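PDB 2PY2: antifreeze protein type II from Clupea harengus, which probably binds to ice crystals in a calcium-dependent way and so keeps them from growing, through a fold of the C-type lectin family. Local coordinates for residues A[14-19]-A[48-53]; A[23-28]-A[37-42]; A[66-69]-A[74-77]; A[100-105]-A[110-115]. All coordinates share one frame; numbering follows the deposited sequence.

Interaction 1. Residues A[14-19]-A[48-53]; sequences RCFLFN and STFVKE
F50 CE2, on the ring rim, meets F16 CD2, while V51 CG1, from the next residue on helix 45-52, meets the same ring at CD1 and CE1. Taken in sequence order, F50 comes first. Its CG lies anti to the backbone N (chi1 178°), which sends the ring from the helix toward strand 14-20. The leading atom is CE2, which reaches F16 CD2 at 3.6 Å and lies 4.0 Å from F16 CG. The ring centroids are 5.5 Å apart with the planes at 59°, an oblique aromatic pair. F50 has a second aromatic partner in F11, whose ring stacks on it.

V51 follows on the helix. Its CG1 bridges two atoms of the F16 ring, CD1 and CE1, each at 3.9 Å, so the valine and F50 hold neighbouring parts of one ring. Beyond this contact V51 also packs on M104 of strand 101-106. F16 in turn touches A126 of strand 121-128 and L54, placing its ring between the helix and the sheet of this C-type lectin domain.

No hydrogen bond crosses the two segments, which bury 122 Å² in all, and the side-chain contacts are all carbon to carbon. The contact is therefore apolar, consistent with dispersion and the exclusion of water.

Interaction 2. Residues A[23-28]-A[37-42]; sequences LHWADA and ANLASI
The first helix of the C-type lectin fold, residues 25-33, meets short strand 38-39 through W25 and A28 on the helix and L39 on the strand. H24 occupies the N-cap position, so W25 stands in the first turn. Its CG lies anti to the backbone N (chi1 -166°), which swings the indole out to L39. The ring receives L39 CD1 over one face: the methyl lies 3.6 Å from the centroid of the five-membered ring and 21° off the normal, which meets the geometry of a CH-pi contact. Within that ring the shortest approach is L39 CD1 to W25 NE1, 3.4 Å, while CE2 is 3.5 Å from the same methyl. CD1 also comes near A28 CB, while CD2 faces A28 CB, at 4.0 Å, and A28 O.

The W25 NE1 hydrogen bond to I64 O and the edge-to-face W63 ring would restrict rotation of the indole. L39 is also fixed through its main chain, whose N donates to Q29 OE1; the same glutamine amide bonds N38 OD1 through NE2. L39 touches C32 as well. A28 and L39 both rest on S123, so the contact lies between helix 25-33 and strand 121-128.

Interaction 3. Residues A[66-69]-A[74-77]; sequences GTDC and RWFW
D68 lays its side chain flat over the indole of W75 at the loop end of a short antiparallel hairpin, strands 66-67 and 76-77. With CG set between the backbone N and the carbonyl carbon (chi1 73°), the aspartate runs alongside the tryptophan and points the same way. Its CB comes first and lies above the centre of the six-membered ring, 3.5 Å from the centroid and 11° off the normal, a CH-pi contact. CG is next, 3.4 Å from W75 CZ2. At the tip the branches separate: OD1 rests over the ring 3.3 Å from W75 CH2, while OD2 lies 3.5 Å from W75 CZ2. The carboxylate and ring planes are only 3° apart, which is the evidence for stacking. OD2 also accepts a hydrogen bond from T73 N in the connecting loop, a bond that would fix the rotation of the carboxylate.

Deeper in the hairpin, T67 and F76 form the hydrogen-bonded pair. T67 N donates to F76 O at 3.1 Å, and F76 N returns a bond to T67 O at 3.0 Å. G66 and W77 make the adjoining non-hydrogen-bonded pair; the glycine backbone lies close against the indole, its N 3.4 Å from W77 CE3. G66 stands where the WIGL motif of C-type lectins usually has leucine. W75 also packs on I102 and on P93, between the calcium ligands Q92 and D94 in sequence, and meets the W88 ring. Past the last bridge, a CA-H...O contact continues the pairing: D68 CA lies 3.3 Å from R74 O.

Interaction 4. Residues A[100-105]-A[110-115]; sequences CCIQMN and KCWNDT. With CA (calcium ion), chain G.
I102 and W112 pack within the antiparallel hairpin 101-106/111-115, whose second strand carries the W-N-D sequence of C-type lectins. The ladder is tight from C101-T115 to Q103-N113. T115 N donates to C101 O at 2.8 Å, and Q103 N to N113 O; each pair has a return bond, C101 N to T115 O and N113 N to Q103 O. On the face shared by I102 and D114, I102 CG2 reaches W112 CE3 at 3.9 Å. M104 CB meets the other end of the same indole, 3.7 Å from W112 CD1. On the reverse face Q103, extended beyond CG (chi1 -176°), brings NE2 toward T115 CG2, and its CB also lies against that methyl.

Toward the turn the direct pairing gives way to water, and a G1 beta bulge at K110 and C111 marks the change. There a water takes the hydrogen of N105 N at 2.9 Å and donates to K110 O at 2.8 Å. A second water joins N105 O to K110 NZ, which is also bonded to L59 O.

The far end of strand 111-115 holds calcium with Q92, D94, E99 and a water. N113 OD1 is a longer ligand at 2.8 Å. The D114 chi1 of 49° lets OD1 reach the calcium ion while OD2 takes a hydrogen bond from T95 N. D114 grips calcium twice, through O at 2.4 Å and OD1 at 2.5 Å.

Interactions 2, 3 and 4 lie about 12 Å apart, centre to centre, and touch one another; interaction 1 lies about 20 Å from interaction 3, on the opposite side of the chain's centre. Interaction 2 is nested in the loop closed by interaction 1, and R14 NH1 probably hydrogen-bonds S41 O at 3.1 Å between them. C69 SG bonds C100 SG at 2.0 Å, linking the 66-77 hairpin to the calcium-binding hairpin, and G66 O probably accepts a hydrogen bond from I102 N, 2.9 Å. Interaction 1 meets interaction 4 at K52 NZ and K110 O, 3.0 Å apart. Calcium belongs to interaction 4; the side chains of W75 and W25 lie about 8 Å and 13 Å from it.

Interaction 1. Residues A[14-19]-A[48-53]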
loop_
_atom_site.group_PDB
_atom_site.type_symbol
_atom_site.label_atom_id
_atom_site.label_comp_id
_atom_site.label_asym_id
_atom_site.label_seq_id
_atom_site.Cartn_x
_atom_site.Cartn_y
_atom_site.Cartn_z
ATOM N N ARG A 14 -2.390 -14.912 1.308
ATOM C CA ARG A 14 -1.254 -14.069 0.955
ATOM C C ARG A 14 -0.392 -13.840 2.191
ATOM O O ARG A 14 -0.851 -14.031 3.321
ATOM C CB ARG A 14 -1.745 -12.718 0.432
ATOM C CG ARG A 14 -2.852 -12.810 -0.601
ATOM C CD ARG A 14 -3.544 -11.459 -0.763
ATOM N NE ARG A 14 -2.637 -10.446 -1.279
ATOM C CZ ARG A 14 -2.896 -9.143 -1.284
ATOM N NH1 ARG A 14 -4.045 -8.688 -0.791
ATOM N NH2 ARG A 14 -2.009 -8.296 -1.787
ATOM N N CYS A 15 0.856 -13.441 1.968
ATOM C CA CYS A 15 1.785 -13.153 3.055
ATOM C C CYS A 15 2.092 -11.662 2.994
ATOM O O CYS A 15 2.285 -11.102 1.915
ATOM C CB CYS A 15 3.072 -13.967 2.907
ATOM S SG CYS A 15 2.802 -15.772 2.907
ATOM N N PHE A 16 2.129 -11.029 4.158
ATOM C CA PHE A 16 2.372 -9.595 4.247
ATOM C C PHE A 16 3.585 -9.251 5.087
ATOM O O PHE A 16 3.954 -9.988 6.007
ATOM C CB PHE A 16 1.148 -8.906 4.850
ATOM C CG PHE A 16 -0.078 -8.991 3.995
ATOM C CD1 PHE A 16 -0.422 -7.948 3.140
ATOM C CD2 PHE A 16 -0.895 -10.115 4.044
ATOM C CE1 PHE A 16 -1.560 -8.023 2.353
ATOM C CE2 PHE A 16 -2.042 -10.201 3.256
ATOM C CZ PHE A 16 -2.377 -9.155 2.410
ATOM N N LEU A 17 4.200 -8.118 4.771
ATOM C CA LEU A 17 5.357 -7.664 5.515
ATOM C C LEU A 17 5.379 -6.150 5.578
ATOM O O LEU A 17 5.124 -5.471 4.581
ATOM C CB LEU A 17 6.653 -8.161 4.870
ATOM C CG LEU A 17 7.937 -7.755 5.602
ATOM C CD1 LEU A 17 7.987 -8.440 6.961
ATOM C CD2 LEU A 17 9.150 -8.151 4.783
ATOM N N PHE A 18 5.661 -5.632 6.769
ATOM C CA PHE A 18 5.765 -4.201 6.990
ATOM C C PHE A 18 7.247 -3.869 6.888
ATOM O O PHE A 18 8.071 -4.439 7.612
ATOM C CB PHE A 18 5.247 -3.819 8.386
ATOM C CG PHE A 18 5.457 -2.366 8.741
ATOM C CD1 PHE A 18 4.745 -1.359 8.089
ATOM C CD2 PHE A 18 6.361 -2.004 9.732
ATOM C CE1 PHE A 18 4.933 -0.011 8.423
ATOM C CE2 PHE A 18 6.557 -0.657 10.077
ATOM C CZ PHE A 18 5.841 0.341 9.420
ATOM N N ASN A 19 7.586 -2.978 5.964
ATOM C CA ASN A 19 8.967 -2.546 5.775
ATOM C C ASN A 19 9.063 -1.161 6.407
ATOM O O ASN A 19 8.545 -0.189 5.866
ATOM C CB ASN A 19 9.286 -2.485 4.277
ATOM C CG ASN A 19 10.701 -2.038 3.997
ATOM O OD1 ASN A 19 11.506 -1.873 4.910
ATOM N ND2 ASN A 19 11.014 -1.839 2.719
ATOM N N SER A 48 -7.793 -4.593 5.170
ATOM C CA SER A 48 -7.295 -3.304 5.611
ATOM C C SER A 48 -6.958 -3.357 7.089
ATOM O O SER A 48 -5.926 -2.861 7.516
ATOM C CB SER A 48 -8.340 -2.216 5.384
ATOM O OG SER A 48 -7.870 -0.987 5.911
ATOM N N THR A 49 -7.844 -3.963 7.872
ATOM C CA THR A 49 -7.627 -4.077 9.305
ATOM C C THR A 49 -6.401 -4.939 9.603
ATOM O O THR A 49 -5.575 -4.586 10.450
ATOM C CB THR A 49 -8.884 -4.658 9.976
ATOM O OG1 THR A 49 -9.967 -3.742 9.773
ATOM C CG2 THR A 49 -8.668 -4.869 11.467
ATOM N N PHE A 50 -6.271 -6.054 8.891
ATOM C CA PHE A 50 -5.131 -6.941 9.082
ATOM C C PHE A 50 -3.819 -6.212 8.817
ATOM O O PHE A 50 -2.865 -6.334 9.584
ATOM C CB PHE A 50 -5.214 -8.153 8.153
ATOM C CG PHE A 50 -4.033 -9.073 8.271
ATOM C CD1 PHE A 50 -3.974 -10.022 9.287
ATOM C CD2 PHE A 50 -2.950 -8.949 7.405
ATOM C CE1 PHE A 50 -2.849 -10.838 9.443
ATOM C CE2 PHE A 50 -1.822 -9.755 7.551
ATOM C CZ PHE A 50 -1.771 -10.700 8.572
ATOM N N VAL A 51 -3.763 -5.458 7.725
ATOM C CA VAL A 51 -2.538 -4.738 7.408
ATOM C C VAL A 51 -2.285 -3.628 8.423
ATOM O O VAL A 51 -1.141 -3.388 8.806
ATOM C CB VAL A 51 -2.574 -4.159 5.973
ATOM C CG1 VAL A 51 -2.659 -5.293 4.964
ATOM C CG2 VAL A 51 -3.745 -3.234 5.815
ATOM N N LYS A 52 -3.340 -2.955 8.876
ATOM C CA LYS A 52 -3.148 -1.910 9.872
ATOM C C LYS A 52 -2.504 -2.498 11.125
ATOM O O LYS A 52 -1.707 -1.842 11.780
ATOM C CB LYS A 52 -4.477 -1.240 10.232
ATOM C CG LYS A 52 -4.930 -0.220 9.198
ATOM C CD LYS A 52 -6.179 0.521 9.649
ATOM C CE LYS A 52 -6.530 1.636 8.673
ATOM N NZ LYS A 52 -7.789 2.338 9.070
ATOM N N GLU A 53 -2.839 -3.742 11.448
ATOM C CA GLU A 53 -2.269 -4.384 12.629
ATOM C C GLU A 53 -0.781 -4.690 12.470
ATOM O O GLU A 53 -0.118 -5.084 13.424
ATOM C CB GLU A 53 -3.036 -5.666 12.959
ATOM C CG GLU A 53 -4.479 -5.409 13.342
ATOM C CD GLU A 53 -5.252 -6.680 13.605
ATOM O OE1 GLU A 53 -5.244 -7.577 12.733
ATOM O OE2 GLU A 53 -5.873 -6.774 14.685
#

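Interaction 2. Residues A[23-28]-A[37-42]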
loop_
_atom_site.group_PDB
_atom_site.type_symbol
_atom_site.label_atom_id
_atom_site.label_comp_id
_atom_site.label_asym_id
_atom_site.label_seq_id
_atom_site.Cartn_x
_atom_site.Cartn_y
_atom_site.Cartn_z
ATOM N N LEU A 23 11.357 4.995 2.291
ATOM C CA LEU A 23 11.732 4.983 0.879
ATOM C C LEU A 23 10.671 5.634 0.011
ATOM O O LEU A 23 9.490 5.632 0.380
ATOM C CB LEU A 23 11.869 3.540 0.407
ATOM C CG LEU A 23 12.861 2.645 1.145
ATOM C CD1 LEU A 23 12.582 1.185 0.819
ATOM C CD2 LEU A 23 14.270 3.037 0.733
ATOM N N HIS A 24 11.061 6.175 -1.145
ATOM C CA HIS A 24 10.018 6.723 -2.001
ATOM C C HIS A 24 9.301 5.527 -2.623
ATOM O O HIS A 24 9.776 4.397 -2.531
ATOM C CB HIS A 24 10.536 7.741 -3.056
ATOM C CG HIS A 24 11.594 7.242 -3.992
ATOM N ND1 HIS A 24 11.509 6.039 -4.657
ATOM C CD2 HIS A 24 12.690 7.867 -4.489
ATOM C CE1 HIS A 24 12.501 5.946 -5.526
ATOM N NE2 HIS A 24 13.232 7.043 -5.444
ATOM N N TRP A 25 8.152 5.764 -3.241
ATOM C CA TRP A 25 7.345 4.676 -3.784
ATOM C C TRP A 25 8.069 3.675 -4.672
ATOM O O TRP A 25 7.923 2.462 -4.499
ATOM C CB TRP A 25 6.129 5.248 -4.517
ATOM C CG TRP A 25 5.073 4.214 -4.811
ATOM C CD1 TRP A 25 3.964 3.922 -4.052
ATOM C CD2 TRP A 25 5.034 3.333 -5.935
ATOM N NE1 TRP A 25 3.237 2.913 -4.654
ATOM C CE2 TRP A 25 3.875 2.535 -5.806
ATOM C CE3 TRP A 25 5.873 3.138 -7.047
ATOM C CZ2 TRP A 25 3.530 1.555 -6.751
ATOM C CZ3 TRP A 25 5.529 2.165 -7.980
ATOM C CH2 TRP A 25 4.370 1.388 -7.825
ATOM N N ALA A 26 8.845 4.175 -5.628
ATOM C CA ALA A 26 9.580 3.309 -6.541
ATOM C C ALA A 26 10.592 2.425 -5.812
ATOM O O ALA A 26 10.688 1.230 -6.105
ATOM C CB ALA A 26 10.279 4.151 -7.616
ATOM N N ASP A 27 11.344 3.000 -4.875
ATOM C CA ASP A 27 12.320 2.217 -4.107
ATOM C C ASP A 27 11.601 1.184 -3.233
ATOM O O ASP A 27 12.093 0.076 -3.038
ATOM C CB ASP A 27 13.195 3.125 -3.228
ATOM C CG ASP A 27 14.344 3.769 -4.001
ATOM O OD1 ASP A 27 14.591 3.367 -5.160
ATOM O OD2 ASP A 27 15.013 4.674 -3.447
ATOM N N ALA A 28 10.433 1.555 -2.707
ATOM C CA ALA A 28 9.639 0.644 -1.884
ATOM C C ALA A 28 9.200 -0.564 -2.718
ATOM O O ALA A 28 9.252 -1.710 -2.264
ATOM C CB ALA A 28 8.412 1.372 -1.337
ATOM N N ALA A 37 7.862 -10.074 -4.139
ATOM C CA ALA A 37 6.617 -9.432 -3.719
ATOM C C ALA A 37 6.322 -8.138 -4.483
ATOM O O ALA A 37 7.073 -7.735 -5.370
ATOM C CB ALA A 37 6.675 -9.140 -2.214
ATOM N N ASN A 38 5.203 -7.510 -4.133
ATOM C CA ASN A 38 4.771 -6.240 -4.725
ATOM C C ASN A 38 4.247 -5.404 -3.577
ATOM O O ASN A 38 3.856 -5.964 -2.552
ATOM C CB ASN A 38 3.600 -6.451 -5.687
ATOM C CG ASN A 38 4.029 -6.987 -7.029
ATOM O OD1 ASN A 38 4.696 -6.298 -7.788
ATOM N ND2 ASN A 38 3.647 -8.224 -7.326
ATOM N N LEU A 39 4.243 -4.081 -3.718
ATOM C CA LEU A 39 3.638 -3.268 -2.675
ATOM C C LEU A 39 2.230 -3.840 -2.612
ATOM O O LEU A 39 1.635 -4.147 -3.641
ATOM C CB LEU A 39 3.626 -1.793 -3.064
ATOM C CG LEU A 39 4.985 -1.131 -2.835
ATOM C CD1 LEU A 39 4.990 0.287 -3.395
ATOM C CD2 LEU A 39 5.289 -1.122 -1.320
ATOM N N ALA A 40 1.688 -3.976 -1.407
ATOM C CA ALA A 40 0.388 -4.613 -1.228
ATOM C C ALA A 40 -0.844 -3.973 -1.828
ATOM O O ALA A 40 -0.937 -2.760 -1.938
ATOM C CB ALA A 40 0.143 -4.849 0.261
ATOM N N SER A 41 -1.776 -4.821 -2.255
ATOM C CA SER A 41 -3.062 -4.349 -2.758
ATOM C C SER A 41 -3.996 -4.713 -1.595
ATOM O O SER A 41 -3.706 -5.652 -0.836
ATOM C CB SER A 41 -3.477 -5.081 -4.044
ATOM O OG SER A 41 -3.586 -6.486 -3.858
ATOM N N ILE A 42 -5.081 -3.964 -1.438
ATOM C CA ILE A 42 -6.047 -4.193 -0.360
ATOM C C ILE A 42 -7.428 -4.310 -1.008
ATOM O O ILE A 42 -7.811 -3.467 -1.820
ATOM C CB ILE A 42 -5.989 -3.032 0.664
ATOM C CG1 ILE A 42 -4.597 -3.015 1.318
ATOM C CG2 ILE A 42 -7.063 -3.219 1.740
ATOM C CD1 ILE A 42 -4.400 -1.952 2.387
#

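Interaction 3. Residues A[66-69]-A[74-77]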
loop_
_atom_site.group_PDB
_atom_site.type_symbol
_atom_site.label_atom_id
_atom_site.label_comp_id
_atom_site.label_asym_id
_atom_site.label_seq_id
_atom_site.Cartn_x
_atom_site.Cartn_y
_atom_site.Cartn_z
ATOM N N GLY A 66 -0.824 0.963 -5.104
ATOM C CA GLY A 66 -1.761 1.502 -6.074
ATOM C C GLY A 66 -1.391 2.878 -6.576
ATOM O O GLY A 66 -0.817 3.677 -5.841
ATOM N N THR A 67 -1.693 3.150 -7.844
ATOM C CA THR A 67 -1.409 4.458 -8.424
ATOM C C THR A 67 -2.287 4.707 -9.645
ATOM O O THR A 67 -2.826 3.768 -10.225
ATOM C CB THR A 67 0.077 4.605 -8.894
ATOM O OG1 THR A 67 0.182 4.219 -10.268
ATOM C CG2 THR A 67 1.023 3.731 -8.069
ATOM N N ASP A 68 -2.450 5.982 -10.005
ATOM C CA ASP A 68 -3.192 6.359 -11.213
ATOM C C ASP A 68 -2.233 7.312 -11.939
ATOM O O ASP A 68 -2.631 8.332 -12.494
ATOM C CB ASP A 68 -4.548 7.037 -10.871
ATOM C CG ASP A 68 -4.407 8.461 -10.340
ATOM O OD1 ASP A 68 -3.411 8.776 -9.656
ATOM O OD2 ASP A 68 -5.329 9.279 -10.598
ATOM N N CYS A 69 -0.951 6.937 -11.925
ATOM C CA CYS A 69 0.111 7.744 -12.520
ATOM C C CYS A 69 0.158 7.777 -14.039
ATOM O O CYS A 69 0.818 8.649 -14.615
ATOM C CB CYS A 69 1.479 7.297 -11.999
ATOM S SG CYS A 69 1.739 7.489 -10.201
ATOM N N ARG A 74 -7.567 6.537 -13.332
ATOM C CA ARG A 74 -7.517 5.123 -13.686
ATOM C C ARG A 74 -6.512 4.471 -12.750
ATOM O O ARG A 74 -5.307 4.537 -12.980
ATOM C CB ARG A 74 -7.079 4.938 -15.139
ATOM C CG ARG A 74 -7.831 5.830 -16.118
ATOM C CD ARG A 74 -9.343 5.682 -15.992
ATOM N NE ARG A 74 -9.785 4.307 -16.196
ATOM C CZ ARG A 74 -11.059 3.926 -16.225
ATOM N NH1 ARG A 74 -12.028 4.819 -16.061
ATOM N NH2 ARG A 74 -11.368 2.651 -16.424
ATOM N N TRP A 75 -7.028 3.841 -11.701
ATOM C CA TRP A 75 -6.207 3.197 -10.687
ATOM C C TRP A 75 -5.829 1.745 -10.943
ATOM O O TRP A 75 -6.661 0.929 -11.345
ATOM C CB TRP A 75 -6.914 3.290 -9.335
ATOM C CG TRP A 75 -7.165 4.700 -8.930
ATOM C CD1 TRP A 75 -8.251 5.463 -9.247
ATOM C CD2 TRP A 75 -6.268 5.552 -8.218
ATOM N NE1 TRP A 75 -8.084 6.743 -8.783
ATOM C CE2 TRP A 75 -6.872 6.828 -8.146
ATOM C CE3 TRP A 75 -5.006 5.369 -7.639
ATOM C CZ2 TRP A 75 -6.258 7.914 -7.520
ATOM C CZ3 TRP A 75 -4.391 6.449 -7.017
ATOM C CH2 TRP A 75 -5.021 7.707 -6.964
ATOM N N PHE A 76 -4.564 1.429 -10.685
ATOM C CA PHE A 76 -4.058 0.076 -10.872
ATOM C C PHE A 76 -3.228 -0.353 -9.670
ATOM O O PHE A 76 -2.570 0.479 -9.039
ATOM C CB PHE A 76 -3.162 0.009 -12.109
ATOM C CG PHE A 76 -3.875 0.304 -13.389
ATOM C CD1 PHE A 76 -4.647 -0.671 -14.011
ATOM C CD2 PHE A 76 -3.794 1.558 -13.962
ATOM C CE1 PHE A 76 -5.330 -0.395 -15.194
ATOM C CE2 PHE A 76 -4.476 1.850 -15.147
ATOM C CZ PHE A 76 -5.244 0.870 -15.763
ATOM N N TRP A 77 -3.287 -1.647 -9.364
ATOM C CA TRP A 77 -2.500 -2.254 -8.294
ATOM C C TRP A 77 -1.317 -2.893 -9.015
ATOM O O TRP A 77 -1.483 -3.449 -10.097
ATOM C CB TRP A 77 -3.278 -3.361 -7.581
ATOM C CG TRP A 77 -4.356 -2.905 -6.658
ATOM C CD1 TRP A 77 -5.678 -3.235 -6.727
ATOM C CD2 TRP A 77 -4.204 -2.106 -5.474
ATOM N NE1 TRP A 77 -6.357 -2.701 -5.660
ATOM C CE2 TRP A 77 -5.478 -2.001 -4.875
ATOM C CE3 TRP A 77 -3.114 -1.472 -4.861
ATOM C CZ2 TRP A 77 -5.696 -1.286 -3.687
ATOM C CZ3 TRP A 77 -3.330 -0.760 -3.676
ATOM C CH2 TRP A 77 -4.615 -0.675 -3.105
#

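Interaction 4. Residues A[100-105]-A[110-115]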
loop_
_atom_site.group_PDB
_atom_site.type_symbol
_atom_site.label_atom_id
_atom_site.label_comp_id
_atom_site.label_asym_id
_atom_site.label_seq_id
_atom_site.Cartn_x
_atom_site.Cartn_y
_atom_site.Cartn_z
ATOM N N CYS A 100 0.180 10.851 -7.415
ATOM C CA CYS A 100 -0.525 9.675 -7.899
ATOM C C CYS A 100 -0.310 8.308 -7.253
ATOM O O CYS A 100 -0.851 7.315 -7.742
ATOM C CB CYS A 100 -0.276 9.578 -9.413
ATOM S SG CYS A 100 1.495 9.468 -9.850
ATOM N N CYS A 101 0.451 8.250 -6.157
ATOM C CA CYS A 101 0.726 6.993 -5.459
ATOM C C CYS A 101 -0.112 6.914 -4.182
ATOM O O CYS A 101 -0.250 7.909 -3.484
ATOM C CB CYS A 101 2.220 6.914 -5.117
ATOM S SG CYS A 101 3.255 6.539 -6.574
ATOM N N ILE A 102 -0.666 5.739 -3.880
ATOM C CA ILE A 102 -1.514 5.599 -2.685
ATOM C C ILE A 102 -0.752 5.361 -1.393
ATOM O O ILE A 102 0.042 4.431 -1.289
ATOM C CB ILE A 102 -2.537 4.446 -2.820
ATOM C CG1 ILE A 102 -3.438 4.672 -4.035
ATOM C CG2 ILE A 102 -3.424 4.386 -1.564
ATOM C CD1 ILE A 102 -4.466 3.560 -4.248
ATOM N N GLN A 103 -1.029 6.207 -0.407
ATOM C CA GLN A 103 -0.428 6.113 0.916
ATOM C C GLN A 103 -1.574 5.783 1.872
ATOM O O GLN A 103 -2.633 6.412 1.799
ATOM C CB GLN A 103 0.176 7.460 1.328
ATOM C CG GLN A 103 0.896 7.399 2.657
ATOM C CD GLN A 103 1.334 8.763 3.173
ATOM O OE1 GLN A 103 1.888 8.856 4.259
ATOM N NE2 GLN A 103 1.080 9.823 2.400
ATOM N N MET A 104 -1.375 4.807 2.752
ATOM C CA MET A 104 -2.415 4.457 3.727
ATOM C C MET A 104 -2.021 4.962 5.131
ATOM O O MET A 104 -0.913 5.473 5.327
ATOM C CB MET A 104 -2.648 2.939 3.761
ATOM C CG MET A 104 -1.550 2.124 4.437
ATOM S SD MET A 104 -2.032 0.384 4.637
ATOM C CE MET A 104 -3.061 0.498 6.151
ATOM N N ASN A 105 -2.928 4.820 6.104
ATOM C CA ASN A 105 -2.669 5.283 7.477
ATOM C C ASN A 105 -2.362 6.779 7.535
ATOM O O ASN A 105 -1.552 7.216 8.347
ATOM C CB ASN A 105 -1.484 4.533 8.096
ATOM C CG ASN A 105 -1.889 3.234 8.765
ATOM O OD1 ASN A 105 -1.034 2.408 9.114
ATOM N ND2 ASN A 105 -3.190 3.046 8.960
ATOM N N LYS A 110 -6.599 7.847 9.563
ATOM C CA LYS A 110 -5.854 6.664 9.131
ATOM C C LYS A 110 -6.448 6.053 7.856
ATOM O O LYS A 110 -6.681 4.848 7.777
ATOM C CB LYS A 110 -5.825 5.616 10.253
ATOM C CG LYS A 110 -5.208 6.107 11.560
ATOM C CD LYS A 110 -3.762 6.549 11.374
ATOM C CE LYS A 110 -3.103 6.907 12.707
ATOM N NZ LYS A 110 -1.655 7.209 12.530
ATOM N N CYS A 111 -6.663 6.900 6.855
ATOM C CA CYS A 111 -7.245 6.493 5.577
ATOM C C CYS A 111 -6.253 6.663 4.419
ATOM O O CYS A 111 -5.074 6.964 4.638
ATOM C CB CYS A 111 -8.498 7.327 5.318
ATOM S SG CYS A 111 -8.325 8.999 6.014
ATOM N N TRP A 112 -6.736 6.487 3.192
ATOM C CA TRP A 112 -5.876 6.611 2.009
ATOM C C TRP A 112 -5.843 8.018 1.440
ATOM O O TRP A 112 -6.838 8.744 1.444
ATOM C CB TRP A 112 -6.328 5.679 0.890
ATOM C CG TRP A 112 -6.318 4.209 1.189
ATOM C CD1 TRP A 112 -6.030 3.600 2.374
ATOM C CD2 TRP A 112 -6.685 3.171 0.280
ATOM N NE1 TRP A 112 -6.202 2.241 2.260
ATOM C CE2 TRP A 112 -6.607 1.952 0.982
ATOM C CE3 TRP A 112 -7.077 3.156 -1.064
ATOM C CZ2 TRP A 112 -6.911 0.723 0.385
ATOM C CZ3 TRP A 112 -7.380 1.931 -1.657
ATOM C CH2 TRP A 112 -7.295 0.734 -0.930
ATOM N N ASN A 113 -4.683 8.378 0.909
ATOM C CA ASN A 113 -4.479 9.687 0.330
ATOM C C ASN A 113 -3.528 9.504 -0.859
ATOM O O ASN A 113 -2.518 8.816 -0.713
ATOM C CB ASN A 113 -3.840 10.567 1.400
ATOM C CG ASN A 113 -3.742 12.001 0.999
ATOM O OD1 ASN A 113 -3.207 12.324 -0.058
ATOM N ND2 ASN A 113 -4.249 12.887 1.851
ATOM N N ASP A 114 -3.842 10.053 -2.036
ATOM C CA ASP A 114 -2.872 9.910 -3.123
ATOM C C ASP A 114 -1.809 10.980 -2.863
ATOM O O ASP A 114 -2.122 12.123 -2.560
ATOM C CB ASP A 114 -3.521 9.979 -4.537
ATOM C CG ASP A 114 -4.462 11.166 -4.754
ATOM O OD1 ASP A 114 -4.927 11.799 -3.799
ATOM O OD2 ASP A 114 -4.773 11.447 -5.931
ATOM N N THR A 115 -0.539 10.602 -2.918
ATOM C CA THR A 115 0.511 11.557 -2.587
ATOM C C THR A 115 1.695 11.476 -3.538
ATOM O O THR A 115 1.853 10.497 -4.257
ATOM C CB THR A 115 0.962 11.376 -1.080
ATOM O OG1 THR A 115 2.284 10.837 -0.990
ATOM C CG2 THR A 115 -0.001 10.466 -0.344
HETATM CA CA CA G . -4.040 13.624 -2.414
HETATM O O HOH W 1 -1.491 9.070 10.463
HETATM O O HOH W 2 -5.486 3.527 5.655
HETATM O O HOH W 3 -3.125 14.984 -0.340
#